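Local coordinates for SusD/RagB family nutrient-binding outer membrane lipoprotein (Bacteroides vulgatus, PDB 4F7A) that probably binds glycans, perhaps mucin O-glycans, at the outer membrane as a SusD-like lipoprotein with a TPR-like helical fold, at residues W439-K452 and I462-S474. Sequence-based numbering, arbitrary orientation.
Sequences WAEQRRTGYPKLFK and IDTDIMIRRLPFS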
ATOM      1  N   TRP A 439      -4.649  -1.925   2.321  1.00 11.24           N
ATOM      2  CA  TRP A 439      -5.889  -2.358   1.730  1.00  8.40           C
ATOM      3  C   TRP A 439      -5.712  -3.654   0.928  1.00 11.46           C
ATOM      4  O   TRP A 439      -6.558  -4.515   0.980  1.00 12.55           O
ATOM      5  CB  TRP A 439      -6.500  -1.251   0.869  1.00 11.41           C
ATOM      6  CG  TRP A 439      -7.901  -1.616   0.347  1.00 10.02           C
ATOM      7  CD1 TRP A 439      -8.861  -2.297   1.022  1.00 10.79           C
ATOM      8  CD2 TRP A 439      -8.475  -1.264  -0.932  1.00  9.93           C
ATOM      9  NE1 TRP A 439      -9.996  -2.441   0.235  1.00 11.20           N
ATOM     10  CE2 TRP A 439      -9.778  -1.811  -0.968  1.00 11.88           C
ATOM     11  CE3 TRP A 439      -7.998  -0.568  -2.061  1.00 10.18           C
ATOM     12  CZ2 TRP A 439     -10.608  -1.664  -2.062  1.00 13.33           C
ATOM     13  CZ3 TRP A 439      -8.815  -0.435  -3.149  1.00 13.52           C
ATOM     14  CH2 TRP A 439     -10.118  -0.980  -3.147  1.00 12.48           C
ATOM     15  N   ALA A 440      -4.623  -3.771   0.169  1.00 10.57           N
ATOM     16  CA  ALA A 440      -4.363  -4.975  -0.601  1.00 11.48           C
ATOM     17  C   ALA A 440      -4.279  -6.171   0.320  1.00 11.47           C
ATOM     18  O   ALA A 440      -4.901  -7.200   0.069  1.00 11.07           O
ATOM     19  CB  ALA A 440      -3.083  -4.835  -1.401  1.00  9.92           C
ATOM     20  N   GLU A 441      -3.540  -6.036   1.408  1.00  9.99           N
ATOM     21  CA  GLU A 441      -3.391  -7.154   2.349  1.00 11.60           C
ATOM     22  C   GLU A 441      -4.664  -7.482   3.112  1.00 11.86           C
ATOM     23  O   GLU A 441      -4.936  -8.653   3.442  1.00 10.23           O
ATOM     24  CB  GLU A 441      -2.207  -6.906   3.280  1.00 12.65           C
ATOM     25  CG  GLU A 441      -0.902  -7.160   2.574  1.00 13.97           C
ATOM     26  CD  GLU A 441      -0.710  -8.625   2.278  1.00 18.45           C
ATOM     27  OE1 GLU A 441      -0.268  -9.334   3.222  1.00 16.56           O
ATOM     28  OE2 GLU A 441      -0.997  -9.067   1.125  1.00 14.18           O
ATOM     29  N   GLN A 442      -5.469  -6.478   3.391  1.00 10.10           N
ATOM     30  CA  GLN A 442      -6.761  -6.734   4.010  1.00 12.13           C
ATOM     31  C   GLN A 442      -7.691  -7.559   3.106  1.00 12.31           C
ATOM     32  O   GLN A 442      -8.371  -8.487   3.559  1.00 11.24           O
ATOM     33  CB  GLN A 442      -7.410  -5.418   4.403  1.00 11.93           C
ATOM     34  CG  GLN A 442      -8.732  -5.577   5.135  1.00 12.74           C
ATOM     35  CD  GLN A 442      -9.943  -5.629   4.226  1.00 17.19           C
ATOM     36  OE1 GLN A 442      -9.892  -5.215   3.069  1.00 13.87           O
ATOM     37  NE2 GLN A 442     -11.054  -6.107   4.766  1.00 16.55           N
ATOM     38  N   ARG A 443      -7.686  -7.227   1.817  1.00 12.61           N
ATOM     39  CA  ARG A 443      -8.461  -7.980   0.838  1.00 10.96           C
ATOM     40  C   ARG A 443      -7.911  -9.380   0.637  1.00 12.28           C
ATOM     41  O   ARG A 443      -8.677 -10.323   0.480  1.00 12.70           O
ATOM     42  CB  ARG A 443      -8.543  -7.232  -0.495  1.00  8.69           C
ATOM     43  CG  ARG A 443      -9.379  -5.950  -0.378  1.00 11.78           C
ATOM     44  CD  ARG A 443      -9.417  -5.179  -1.660  1.00 12.19           C
ATOM     45  NE  ARG A 443      -8.160  -4.444  -1.848  1.00  9.90           N
ATOM     46  CZ  ARG A 443      -7.540  -4.278  -3.015  1.00 11.57           C
ATOM     47  NH1 ARG A 443      -8.048  -4.801  -4.131  1.00 11.85           N
ATOM     48  NH2 ARG A 443      -6.405  -3.595  -3.062  1.00 13.30           N
ATOM     49  N   ARG A 444      -6.586  -9.508   0.677  1.00 10.98           N
ATOM     50  CA  ARG A 444      -5.934 -10.769   0.413  1.00 10.25           C
ATOM     51  C   ARG A 444      -6.160 -11.740   1.576  1.00 13.44           C
ATOM     52  O   ARG A 444      -6.497 -12.910   1.370  1.00 12.32           O
ATOM     53  CB  ARG A 444      -4.433 -10.518   0.181  1.00 12.81           C
ATOM     54  CG  ARG A 444      -3.690 -11.621  -0.577  1.00 17.61           C
ATOM     55  CD  ARG A 444      -2.854 -12.558   0.246  1.00 15.24           C
ATOM     56  NE  ARG A 444      -1.836 -11.924   1.106  1.00 12.34           N
ATOM     57  CZ  ARG A 444      -1.100 -12.610   1.988  1.00 12.62           C
ATOM     58  NH1 ARG A 444      -1.237 -13.929   2.117  1.00 13.28           N
ATOM     59  NH2 ARG A 444      -0.242 -11.983   2.761  1.00 14.24           N
ATOM     60  N   THR A 445      -6.030 -11.243   2.802  1.00 12.01           N
ATOM     61  CA  THR A 445      -6.023 -12.148   3.980  1.00 12.23           C
ATOM     62  C   THR A 445      -7.273 -12.100   4.848  1.00 11.42           C
ATOM     63  O   THR A 445      -7.453 -12.964   5.725  1.00 11.84           O
ATOM     64  CB  THR A 445      -4.858 -11.797   4.909  1.00 11.96           C
ATOM     65  OG1 THR A 445      -5.090 -10.511   5.504  1.00 10.48           O
ATOM     66  CG2 THR A 445      -3.512 -11.775   4.140  1.00 12.57           C
ATOM     67  N   GLY A 446      -8.076 -11.042   4.703  1.00 11.86           N
ATOM     68  CA  GLY A 446      -9.204 -10.790   5.607  1.00 11.25           C
ATOM     69  C   GLY A 446      -8.844 -10.045   6.886  1.00 12.12           C
ATOM     70  O   GLY A 446      -9.717  -9.801   7.742  1.00 12.83           O
ATOM     71  N   TYR A 447      -7.571  -9.663   7.010  1.00 11.70           N
ATOM     72  CA  TYR A 447      -7.047  -9.040   8.212  1.00 10.89           C
ATOM     73  C   TYR A 447      -6.418  -7.683   7.900  1.00 10.60           C
ATOM     74  O   TYR A 447      -5.865  -7.479   6.823  1.00 10.22           O
ATOM     75  CB  TYR A 447      -6.012  -9.939   8.873  1.00 11.03           C
ATOM     76  CG  TYR A 447      -6.524 -11.344   9.185  1.00 13.69           C
ATOM     77  CD1 TYR A 447      -7.706 -11.538   9.886  1.00 12.75           C
ATOM     78  CD2 TYR A 447      -5.819 -12.474   8.777  1.00 10.88           C
ATOM     79  CE1 TYR A 447      -8.202 -12.828  10.165  1.00 15.47           C
ATOM     80  CE2 TYR A 447      -6.281 -13.770   9.098  1.00 11.87           C
ATOM     81  CZ  TYR A 447      -7.495 -13.932   9.765  1.00 13.27           C
ATOM     82  OH  TYR A 447      -7.960 -15.210  10.060  1.00 14.33           O
ATOM     83  N   PRO A 448      -6.518  -6.734   8.839  1.00 11.93           N
ATOM     84  CA  PRO A 448      -7.280  -6.839  10.074  1.00 11.96           C
ATOM     85  C   PRO A 448      -8.770  -6.857   9.793  1.00 14.20           C
ATOM     86  O   PRO A 448      -9.189  -6.549   8.659  1.00 11.20           O
ATOM     87  CB  PRO A 448      -6.913  -5.566  10.830  1.00 13.23           C
ATOM     88  CG  PRO A 448      -6.633  -4.578   9.735  1.00 14.48           C
ATOM     89  CD  PRO A 448      -5.990  -5.387   8.632  1.00 11.16           C
ATOM     90  N   LYS A 449      -9.555  -7.222  10.819  1.00 11.29           N
ATOM     91  CA  LYS A 449     -11.025  -7.297  10.689  1.00 11.59           C
ATOM     92  C   LYS A 449     -11.643  -5.909  10.804  1.00 12.01           C
ATOM     93  O   LYS A 449     -12.128  -5.486  11.871  1.00 10.41           O
ATOM     94  CB  LYS A 449     -11.571  -8.247  11.753  1.00 12.26           C
ATOM     95  CG  LYS A 449     -11.094  -9.651  11.589  1.00 13.16           C
ATOM     96  CD  LYS A 449     -11.869 -10.584  12.569  1.00 14.11           C
ATOM     97  CE  LYS A 449     -11.298 -11.974  12.600  1.00 21.24           C
ATOM     98  NZ  LYS A 449     -12.051 -12.765  13.585  1.00 15.40           N
ATOM     99  N   LEU A 450     -11.600  -5.196   9.686  1.00 10.79           N
ATOM    100  CA  LEU A 450     -12.173  -3.875   9.568  1.00 11.98           C
ATOM    101  C   LEU A 450     -13.678  -3.871   9.863  1.00 11.51           C
ATOM    102  O   LEU A 450     -14.410  -4.788   9.455  1.00 11.11           O
ATOM    103  CB  LEU A 450     -11.959  -3.336   8.135  1.00 13.17           C
ATOM    104  CG  LEU A 450     -10.531  -3.155   7.579  1.00 14.22           C
ATOM    105  CD1 LEU A 450     -10.583  -2.549   6.159  1.00 13.96           C
ATOM    106  CD2 LEU A 450      -9.652  -2.307   8.482  1.00 13.21           C
ATOM    107  N   PHE A 451     -14.131  -2.825  10.554  1.00 11.27           N
ATOM    108  CA  PHE A 451     -15.548  -2.573  10.691  1.00 10.52           C
ATOM    109  C   PHE A 451     -16.180  -2.491   9.309  1.00 12.32           C
ATOM    110  O   PHE A 451     -15.628  -1.854   8.404  1.00 11.79           O
ATOM    111  CB  PHE A 451     -15.812  -1.242  11.411  1.00 10.72           C
ATOM    112  CG  PHE A 451     -15.498  -1.267  12.878  1.00 12.46           C
ATOM    113  CD1 PHE A 451     -16.202  -2.098  13.735  1.00 10.64           C
ATOM    114  CD2 PHE A 451     -14.549  -0.408  13.403  1.00 12.35           C
ATOM    115  CE1 PHE A 451     -15.947  -2.114  15.071  1.00 10.80           C
ATOM    116  CE2 PHE A 451     -14.265  -0.415  14.750  1.00 13.95           C
ATOM    117  CZ  PHE A 451     -14.969  -1.263  15.603  1.00  8.77           C
ATOM    118  N   LYS A 452     -17.357  -3.099   9.169  1.00 13.65           N
ATOM    119  CA  LYS A 452     -18.140  -3.043   7.917  1.00 13.82           C
ATOM    120  C   LYS A 452     -18.886  -1.727   7.739  1.00 13.89           C
ATOM    121  O   LYS A 452     -19.225  -1.074   8.708  1.00 13.94           O
ATOM    122  CB  LYS A 452     -19.187  -4.152   7.877  1.00 13.79           C
ATOM    123  CG  LYS A 452     -18.739  -5.544   8.359  1.00 15.55           C
ATOM    124  CD  LYS A 452     -17.573  -6.134   7.601  1.00 15.01           C
ATOM    125  CE  LYS A 452     -17.342  -7.603   8.006  1.00 18.07           C
ATOM    126  NZ  LYS A 452     -16.238  -8.259   7.264  1.00 16.38           N
ATOM    127  N   ILE A 462     -21.584  -4.675  -4.288  1.00 16.04           N
ATOM    128  CA  ILE A 462     -20.631  -4.997  -3.227  1.00 14.50           C
ATOM    129  C   ILE A 462     -21.374  -5.535  -1.992  1.00 13.51           C
ATOM    130  O   ILE A 462     -22.383  -4.956  -1.564  1.00 16.35           O
ATOM    131  CB  ILE A 462     -19.832  -3.762  -2.808  1.00 14.86           C
ATOM    132  CG1 ILE A 462     -19.188  -3.109  -4.044  1.00 15.26           C
ATOM    133  CG2 ILE A 462     -18.756  -4.156  -1.770  1.00 12.61           C
ATOM    134  CD1 ILE A 462     -18.408  -1.832  -3.783  1.00 12.55           C
ATOM    135  N   ASP A 463     -20.866  -6.627  -1.435  1.00 14.62           N
ATOM    136  CA  ASP A 463     -21.443  -7.275  -0.255  1.00 14.69           C
ATOM    137  C   ASP A 463     -20.862  -6.634   1.010  1.00 14.58           C
ATOM    138  O   ASP A 463     -19.642  -6.469   1.139  1.00 15.97           O
ATOM    139  CB  ASP A 463     -21.144  -8.778  -0.271  1.00 15.91           C
ATOM    140  CG  ASP A 463     -21.781  -9.521   0.897  1.00 18.59           C
ATOM    141  OD1 ASP A 463     -23.032  -9.712   0.862  1.00 20.47           O
ATOM    142  OD2 ASP A 463     -21.043  -9.918   1.832  1.00 17.29           O
ATOM    143  N   THR A 464     -21.728  -6.280   1.946  1.00 13.20           N
ATOM    144  CA  THR A 464     -21.287  -5.636   3.182  1.00 12.24           C
ATOM    145  C   THR A 464     -20.246  -6.474   3.935  1.00 14.13           C
ATOM    146  O   THR A 464     -19.193  -5.969   4.280  1.00 14.08           O
ATOM    147  CB  THR A 464     -22.494  -5.335   4.082  1.00 15.77           C
ATOM    148  OG1 THR A 464     -23.299  -4.340   3.436  1.00 15.86           O
ATOM    149  CG2 THR A 464     -22.046  -4.843   5.475  1.00 16.15           C
ATOM    150  N   ASP A 465     -20.531  -7.759   4.152  1.00 12.95           N
ATOM    151  CA  ASP A 465     -19.627  -8.626   4.909  1.00 12.30           C
ATOM    152  C   ASP A 465     -18.349  -9.055   4.152  1.00 13.84           C
ATOM    153  O   ASP A 465     -17.254  -9.073   4.731  1.00 14.57           O
ATOM    154  CB  ASP A 465     -20.385  -9.843   5.461  1.00 14.31           C
ATOM    155  CG  ASP A 465     -21.222  -9.493   6.705  1.00 18.49           C
ATOM    156  OD1 ASP A 465     -20.790  -8.624   7.484  1.00 22.59           O
ATOM    157  OD2 ASP A 465     -22.316 -10.065   6.883  1.00 16.10           O
ATOM    158  N   ILE A 466     -18.463  -9.382   2.864  1.00 12.63           N
ATOM    159  CA  ILE A 466     -17.254  -9.700   2.101  1.00 12.24           C
ATOM    160  C   ILE A 466     -16.379  -8.432   2.005  1.00 12.44           C
ATOM    161  O   ILE A 466     -15.154  -8.501   2.083  1.00 11.93           O
ATOM    162  CB  ILE A 466     -17.582 -10.274   0.727  1.00 13.28           C
ATOM    163  CG1 ILE A 466     -18.229 -11.667   0.893  1.00 18.56           C
ATOM    164  CG2 ILE A 466     -16.344 -10.379  -0.153  1.00 11.63           C
ATOM    165  CD1 ILE A 466     -19.001 -12.129  -0.348  1.00 20.46           C
HETATM  166  N   MSE A 467     -17.045  -7.295   1.855  1.00 12.02           N
HETATM  167  CA  MSE A 467     -16.449  -5.976   1.708  1.00 12.87           C
HETATM  168  C   MSE A 467     -15.920  -5.762   0.283  1.00 12.26           C
HETATM  169  O   MSE A 467     -15.827  -6.722  -0.526  1.00 12.41           O
HETATM  170  CB  MSE A 467     -15.361  -5.699   2.760  1.00 11.88           C
HETATM  171  CG  MSE A 467     -15.749  -6.092   4.180  1.00 14.80           C
HETATM  172 SE   MSE A 467     -14.421  -5.572   5.495  0.75  9.30          SE
HETATM  173  CE  MSE A 467     -14.757  -3.656   5.406  1.00 12.41           C
ATOM    174  N   ILE A 468     -15.598  -4.504  -0.008  1.00 13.74           N
ATOM    175  CA  ILE A 468     -15.123  -4.120  -1.330  1.00 14.10           C
ATOM    176  C   ILE A 468     -13.850  -4.914  -1.693  1.00 13.07           C
ATOM    177  O   ILE A 468     -12.952  -5.125  -0.846  1.00 10.98           O
ATOM    178  CB  ILE A 468     -14.934  -2.571  -1.423  1.00 13.23           C
ATOM    179  CG1 ILE A 468     -14.543  -2.164  -2.839  1.00 12.67           C
ATOM    180  CG2 ILE A 468     -13.898  -2.028  -0.392  1.00 10.00           C
ATOM    181  CD1 ILE A 468     -14.556  -0.610  -3.057  1.00 10.05           C
ATOM    182  N   ARG A 469     -13.810  -5.393  -2.935  1.00 10.63           N
ATOM    183  CA  ARG A 469     -12.759  -6.294  -3.400  1.00 12.21           C
ATOM    184  C   ARG A 469     -11.744  -5.636  -4.338  1.00 12.53           C
ATOM    185  O   ARG A 469     -10.657  -6.168  -4.548  1.00 12.13           O
ATOM    186  CB  ARG A 469     -13.387  -7.471  -4.151  1.00 12.04           C
ATOM    187  CG  ARG A 469     -14.329  -8.366  -3.353  1.00 14.83           C
ATOM    188  CD  ARG A 469     -13.580  -9.182  -2.287  1.00 13.67           C
ATOM    189  NE  ARG A 469     -13.473  -8.474  -1.016  1.00 12.63           N
ATOM    190  CZ  ARG A 469     -12.527  -8.684  -0.096  1.00 13.70           C
ATOM    191  NH1 ARG A 469     -11.517  -9.514  -0.351  1.00 12.12           N
ATOM    192  NH2 ARG A 469     -12.564  -8.019   1.070  1.00 14.20           N
ATOM    193  N   ARG A 470     -12.143  -4.523  -4.954  1.00 12.87           N
ATOM    194  CA  ARG A 470     -11.370  -3.875  -6.001  1.00 12.54           C
ATOM    195  C   ARG A 470     -12.060  -2.580  -6.372  1.00 11.54           C
ATOM    196  O   ARG A 470     -13.190  -2.318  -5.960  1.00 12.18           O
ATOM    197  CB  ARG A 470     -11.280  -4.758  -7.258  1.00  9.36           C
ATOM    198  CG  ARG A 470     -12.629  -4.987  -7.967  1.00 14.57           C
ATOM    199  CD  ARG A 470     -12.524  -5.910  -9.139  1.00 13.06           C
ATOM    200  NE  ARG A 470     -11.897  -5.299 -10.302  1.00 12.29           N
ATOM    201  CZ  ARG A 470     -12.530  -4.603 -11.251  1.00 12.82           C
ATOM    202  NH1 ARG A 470     -13.848  -4.396 -11.209  1.00 14.82           N
ATOM    203  NH2 ARG A 470     -11.828  -4.131 -12.283  1.00 14.20           N
ATOM    204  N   LEU A 471     -11.386  -1.788  -7.190  1.00 11.90           N
ATOM    205  CA  LEU A 471     -12.026  -0.655  -7.852  1.00 11.34           C
ATOM    206  C   LEU A 471     -12.377  -1.025  -9.282  1.00 11.43           C
ATOM    207  O   LEU A 471     -11.643  -1.777  -9.944  1.00 12.98           O
ATOM    208  CB  LEU A 471     -11.112   0.579  -7.848  1.00 11.61           C
ATOM    209  CG  LEU A 471     -10.705   1.108  -6.463  1.00 12.38           C
ATOM    210  CD1 LEU A 471      -9.935   2.439  -6.636  1.00 14.36           C
ATOM    211  CD2 LEU A 471     -11.908   1.247  -5.497  1.00 10.26           C
ATOM    212  N   PRO A 472     -13.491  -0.498  -9.787  1.00 11.91           N
ATOM    213  CA  PRO A 472     -13.808  -0.745 -11.210  1.00 14.12           C
ATOM    214  C   PRO A 472     -12.774  -0.154 -12.153  1.00 14.43           C
ATOM    215  O   PRO A 472     -12.089   0.788 -11.794  1.00 13.15           O
ATOM    216  CB  PRO A 472     -15.155  -0.045 -11.414  1.00 14.87           C
ATOM    217  CG  PRO A 472     -15.728   0.089 -10.026  1.00 16.59           C
ATOM    218  CD  PRO A 472     -14.525   0.307  -9.124  1.00 12.97           C
ATOM    219  N   PHE A 473     -12.682  -0.707 -13.356  1.00 13.90           N
ATOM    220  CA  PHE A 473     -11.803  -0.165 -14.371  1.00 12.34           C
ATOM    221  C   PHE A 473     -12.120   1.307 -14.697  1.00 13.13           C
ATOM    222  O   PHE A 473     -13.240   1.796 -14.492  1.00 12.28           O
ATOM    223  CB  PHE A 473     -11.871  -0.995 -15.661  1.00 13.18           C
ATOM    224  CG  PHE A 473     -11.421  -2.411 -15.514  1.00 14.28           C
ATOM    225  CD1 PHE A 473     -10.119  -2.692 -15.144  1.00 17.94           C
ATOM    226  CD2 PHE A 473     -12.277  -3.464 -15.826  1.00 14.77           C
ATOM    227  CE1 PHE A 473      -9.688  -3.979 -15.039  1.00 13.75           C
ATOM    228  CE2 PHE A 473     -11.860  -4.765 -15.714  1.00 14.29           C
ATOM    229  CZ  PHE A 473     -10.537  -5.022 -15.307  1.00 13.77           C
ATOM    230  N   SER A 474     -11.115   2.017 -15.176  1.00 13.51           N
ATOM    231  CA  SER A 474     -11.288   3.422 -15.545  1.00 14.00           C
ATOM    232  C   SER A 474     -12.258   3.567 -16.704  1.00 15.64           C
ATOM    233  O   SER A 474     -11.948   3.109 -17.816  1.00 14.51           O
ATOM    234  CB  SER A 474      -9.964   4.034 -15.966  1.00 13.15           C
ATOM    235  OG  SER A 474     -10.190   5.332 -16.504  1.00 13.21           O
TER
HETATM  236  O   HOH W   1     -11.826  -4.198   1.638  1.00 13.38           O
HETATM  237  O   HOH W   2     -10.863  -9.380   2.992  1.00 11.72           O
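R443 and R469 both set CG opposite their own carbonyl carbon, but the R443 chain then runs straight until it bends at chi3 (-77°), whereas R469 turns at both chi2 and chi3 and folds back on its own loop. The two chains run antiparallel alongside each other, R443 CG over one face of the R469 guanidinium, each handing an N-H to the other's backbone carbonyl. R443 NH1 donates to R469 O at 3.0 Å, nearly straight, with the oxygen in the guanidinium plane but the donor above the carbonyl plane. In return R469 NH1 reaches R443 O at 3.1 Å, a more bent bond (140°), while its NE holds M467 O within the loop. R469 NH1 also forms a salt bridge with D505, while R443 NH1 also donates to the backbone O of D130.

One turn earlier on the helix, the indole of W439 carries R443 NE over its ring centre, and its six-membered ring packs against I468 CG2 (3.7 Å from CZ2) and L471 CD2. A water at the indole edge accepts from NE1 and donates to Q442 OE1 and I468 O. On the amide side of Q442, selenomethionine M467 puts SE 3.5 Å from Q442 NE2 and its methyl CE against L450 CB. At the far end K452, bent at chi2, crosses D465 at about a right angle, its CB against T464 CG2, and NZ meets D465 O at 2.8 Å on a lone pair in the carbonyl plane.

Three side-chain-to-carbonyl bonds, bridging water and the packing of W439 and M467 thus hold the loop between helices 435-445 and 475-480 of this SusD-like fold. The carbonyls probably help satisfy the buried N-H groups of both arginines, and the D505 carboxylate probably balances the R469 charge.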